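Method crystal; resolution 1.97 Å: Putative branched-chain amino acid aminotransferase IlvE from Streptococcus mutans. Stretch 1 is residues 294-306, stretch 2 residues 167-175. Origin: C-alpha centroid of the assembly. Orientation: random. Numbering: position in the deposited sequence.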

# COMPACT_ATOMS: atom_id res chain seq x y z
N SER A 294 7.66 -16.02 -18.73
CA SER A 294 6.32 -16.40 -19.18
C SER A 294 6.16 -15.87 -20.59
O SER A 294 5.96 -14.67 -20.77
CB SER A 294 5.24 -15.80 -18.28
OG SER A 294 5.41 -16.19 -16.93
N PRO A 295 6.25 -16.76 -21.59
CA PRO A 295 6.10 -16.33 -22.99
C PRO A 295 4.72 -15.72 -23.23
O PRO A 295 3.71 -16.24 -22.72
CB PRO A 295 6.23 -17.64 -23.78
CG PRO A 295 7.00 -18.58 -22.86
CD PRO A 295 6.50 -18.21 -21.48
N ILE A 296 4.67 -14.61 -23.96
CA ILE A 296 3.38 -14.00 -24.25
C ILE A 296 2.91 -14.49 -25.62
O ILE A 296 3.63 -14.36 -26.61
CB ILE A 296 3.44 -12.45 -24.20
CG1 ILE A 296 3.68 -12.00 -22.76
CG2 ILE A 296 2.17 -11.83 -24.76
CD1 ILE A 296 4.12 -10.54 -22.61
N GLY A 297 1.72 -15.09 -25.65
CA GLY A 297 1.11 -15.48 -26.91
C GLY A 297 0.56 -14.24 -27.57
O GLY A 297 1.13 -13.72 -28.53
N GLY A 298 -0.53 -13.73 -27.01
CA GLY A 298 -1.15 -12.53 -27.52
C GLY A 298 -1.46 -11.51 -26.44
O GLY A 298 -1.61 -11.85 -25.26
N VAL A 299 -1.56 -10.26 -26.85
CA VAL A 299 -1.95 -9.18 -25.95
C VAL A 299 -3.23 -8.54 -26.49
O VAL A 299 -3.28 -8.17 -27.67
CB VAL A 299 -0.83 -8.13 -25.80
CG1 VAL A 299 -1.34 -6.93 -25.03
CG2 VAL A 299 0.36 -8.74 -25.06
N GLN A 300 -4.25 -8.45 -25.65
CA GLN A 300 -5.50 -7.77 -25.98
C GLN A 300 -5.42 -6.29 -25.60
O GLN A 300 -5.05 -5.95 -24.46
CB GLN A 300 -6.67 -8.43 -25.23
CG GLN A 300 -8.07 -7.89 -25.58
CD GLN A 300 -8.58 -8.42 -26.91
OE1 GLN A 300 -8.39 -9.59 -27.23
NE2 GLN A 300 -9.24 -7.56 -27.69
N HIS A 301 -5.75 -5.42 -26.54
CA HIS A 301 -5.81 -3.99 -26.25
C HIS A 301 -6.97 -3.34 -27.01
O HIS A 301 -6.90 -3.19 -28.23
CB HIS A 301 -4.50 -3.31 -26.64
CG HIS A 301 -4.35 -1.93 -26.10
ND1 HIS A 301 -3.48 -1.01 -26.63
CD2 HIS A 301 -4.97 -1.32 -25.06
CE1 HIS A 301 -3.57 0.12 -25.94
NE2 HIS A 301 -4.45 -0.05 -24.97
N GLY A 302 -8.01 -2.95 -26.28
CA GLY A 302 -9.23 -2.49 -26.94
C GLY A 302 -9.78 -3.63 -27.77
O GLY A 302 -9.85 -4.77 -27.27
N ASP A 303 -10.13 -3.35 -29.03
CA ASP A 303 -10.63 -4.37 -29.97
C ASP A 303 -9.55 -5.35 -30.40
O ASP A 303 -9.84 -6.46 -30.86
CB ASP A 303 -11.14 -3.71 -31.26
CG ASP A 303 -12.43 -2.94 -31.07
OD1 ASP A 303 -13.02 -3.03 -29.98
OD2 ASP A 303 -12.87 -2.26 -32.02
N ASP A 304 -8.29 -4.93 -30.31
CA ASP A 304 -7.24 -5.66 -31.01
C ASP A 304 -6.56 -6.72 -30.17
O ASP A 304 -6.31 -6.53 -28.98
CB ASP A 304 -6.22 -4.68 -31.60
CG ASP A 304 -6.87 -3.62 -32.46
OD1 ASP A 304 -7.76 -3.97 -33.27
OD2 ASP A 304 -6.50 -2.43 -32.33
N PHE A 305 -6.28 -7.85 -30.80
CA PHE A 305 -5.55 -8.94 -30.16
C PHE A 305 -4.27 -9.15 -30.96
O PHE A 305 -4.32 -9.56 -32.11
CB PHE A 305 -6.40 -10.20 -30.17
CG PHE A 305 -5.73 -11.38 -29.54
CD1 PHE A 305 -5.39 -11.37 -28.20
CD2 PHE A 305 -5.44 -12.51 -30.29
CE1 PHE A 305 -4.77 -12.46 -27.61
CE2 PHE A 305 -4.82 -13.61 -29.71
CZ PHE A 305 -4.49 -13.59 -28.38
N HIS A 306 -3.13 -8.82 -30.36
CA HIS A 306 -1.87 -8.84 -31.09
C HIS A 306 -1.03 -10.06 -30.73
O HIS A 306 -0.67 -10.25 -29.56
CB HIS A 306 -1.07 -7.57 -30.82
CG HIS A 306 0.15 -7.44 -31.69
ND1 HIS A 306 0.16 -6.66 -32.82
CD2 HIS A 306 1.37 -8.01 -31.60
CE1 HIS A 306 1.35 -6.75 -33.40
NE2 HIS A 306 2.10 -7.56 -32.67
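Stretch 2 167-175: PTNFLIQDD

What forms the apolar centre of the contact? Phe-170 (chi1 m) and Ile-172 (chi1 m, chi2 t) point to the same face of the sheet as Val-299 and His-301. Phe-170 CE2 lies 3.6 Å from Ile-296 CG1, and Ile-172 CD1 packs 3.7 Å from Val-299 CG1. Ile-172 also covers one face of the His-301 ring: its CG2 is 3.4 Å from His-301 CD2, and its CD1 makes a CH-pi contact. On the other face of the sheet, Leu-171 CD1 lies 3.9 Å from Gln-300 CG.

How does the backbone of stretch 2 run? Residues 168-172 are extended and lie alongside strand 294-301 as a parallel neighbour, although the two axes cross at -53°, so the pair is strongly twisted. Phe-170 pairs with Val-299 and Leu-171 with Gln-300, their CA atoms 4.9 and 4.8 Å apart. Phe-170 is held through both its backbone N and O: its N donates to Gly-298 O (3.0 Å), and its O accepts from Gln-300 N (2.9 Å). Ile-172 N then donates to Gln-300 O at 2.8 Å.

What happens toward the start of the strand? Thr-168 pairs with Ile-296, its N donating to Pro-295 O (3.1 Å) and its O accepting from Gly-297 N (2.9 Å). Between this pair and Val-299 the register slips by one residue, a beta bulge. There the CA-to-CB bond of Asn-169 points sideways, but the end of its side chain comes nearer stretch 1, and its OD1 accepts from Gly-298 N at 2.9 Å, while lying 3.6 Å from Phe-305 CZ at the ring edge.

Where does the contact turn polar? Beyond Ile-172, Asp-174 OD2 accepts a hydrogen bond from His-301 NE2 at 2.9 Å, near the ring plane. A water donates to Ile-172 O (2.5 Å) and accepts from the N of Gly-302 (3.0 Å), a residue of the type II' turn from His-301 to Asp-304.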

# COMPACT_ATOMS: atom_id res chain seq x y z
N PRO A 167 2.92 -20.34 -24.03
CA PRO A 167 2.47 -18.94 -24.08
C PRO A 167 1.15 -18.76 -23.37
O PRO A 167 0.35 -19.71 -23.33
CB PRO A 167 2.28 -18.68 -25.59
CG PRO A 167 2.83 -19.90 -26.30
CD PRO A 167 2.72 -21.03 -25.31
N THR A 168 0.91 -17.58 -22.80
CA THR A 168 -0.41 -17.23 -22.30
C THR A 168 -0.74 -15.82 -22.75
O THR A 168 0.15 -15.08 -23.21
CB THR A 168 -0.52 -17.30 -20.75
OG1 THR A 168 0.34 -16.32 -20.15
CG2 THR A 168 -0.16 -18.69 -20.23
N ASN A 169 -2.00 -15.43 -22.62
CA ASN A 169 -2.46 -14.15 -23.13
C ASN A 169 -2.65 -13.13 -22.02
O ASN A 169 -3.00 -13.49 -20.89
CB ASN A 169 -3.77 -14.33 -23.91
CG ASN A 169 -3.64 -15.33 -25.05
OD1 ASN A 169 -2.68 -15.29 -25.82
ND2 ASN A 169 -4.61 -16.24 -25.16
N PHE A 170 -2.42 -11.86 -22.34
CA PHE A 170 -2.48 -10.79 -21.35
C PHE A 170 -3.33 -9.65 -21.86
O PHE A 170 -3.50 -9.50 -23.07
CB PHE A 170 -1.08 -10.28 -21.04
CG PHE A 170 -0.24 -11.27 -20.30
CD1 PHE A 170 -0.21 -11.28 -18.91
CD2 PHE A 170 0.49 -12.23 -20.99
CE1 PHE A 170 0.56 -12.21 -18.22
CE2 PHE A 170 1.26 -13.16 -20.32
CZ PHE A 170 1.30 -13.15 -18.93
N LEU A 171 -3.86 -8.86 -20.93
CA LEU A 171 -4.80 -7.78 -21.24
C LEU A 171 -4.25 -6.40 -20.87
O LEU A 171 -3.82 -6.19 -19.73
CB LEU A 171 -6.13 -8.01 -20.50
CG LEU A 171 -7.14 -6.86 -20.50
CD1 LEU A 171 -7.72 -6.67 -21.89
CD2 LEU A 171 -8.26 -7.09 -19.47
N ILE A 172 -4.24 -5.46 -21.81
CA ILE A 172 -3.99 -4.06 -21.46
C ILE A 172 -5.31 -3.38 -21.12
O ILE A 172 -6.18 -3.27 -21.98
CB ILE A 172 -3.30 -3.31 -22.60
CG1 ILE A 172 -1.95 -3.96 -22.92
CG2 ILE A 172 -3.11 -1.84 -22.22
CD1 ILE A 172 -1.24 -3.37 -24.13
N GLN A 173 -5.47 -2.93 -19.87
CA GLN A 173 -6.74 -2.35 -19.42
C GLN A 173 -6.47 -0.97 -18.82
O GLN A 173 -6.07 -0.86 -17.67
CB GLN A 173 -7.43 -3.27 -18.39
CG GLN A 173 -8.85 -2.83 -17.96
CD GLN A 173 -9.88 -2.95 -19.07
OE1 GLN A 173 -9.76 -3.79 -19.97
NE2 GLN A 173 -10.91 -2.10 -19.02
N ASP A 174 -6.71 0.06 -19.63
CA ASP A 174 -6.20 1.41 -19.34
C ASP A 174 -6.83 2.18 -18.17
O ASP A 174 -6.30 3.22 -17.77
CB ASP A 174 -6.25 2.27 -20.61
CG ASP A 174 -5.20 1.87 -21.62
OD1 ASP A 174 -4.01 2.09 -21.31
OD2 ASP A 174 -5.54 1.35 -22.70
N ASP A 175 -7.93 1.67 -17.62
CA ASP A 175 -8.55 2.34 -16.47
C ASP A 175 -8.07 1.84 -15.08
O ASP A 175 -8.75 2.06 -14.08
CB ASP A 175 -10.08 2.32 -16.56
CG ASP A 175 -10.64 0.93 -16.85
OD1 ASP A 175 -9.88 0.08 -17.38
OD2 ASP A 175 -11.83 0.70 -16.56
O HOH W 1 3.13 -17.50 -20.36
O HOH W 2 -8.18 -2.62 -23.27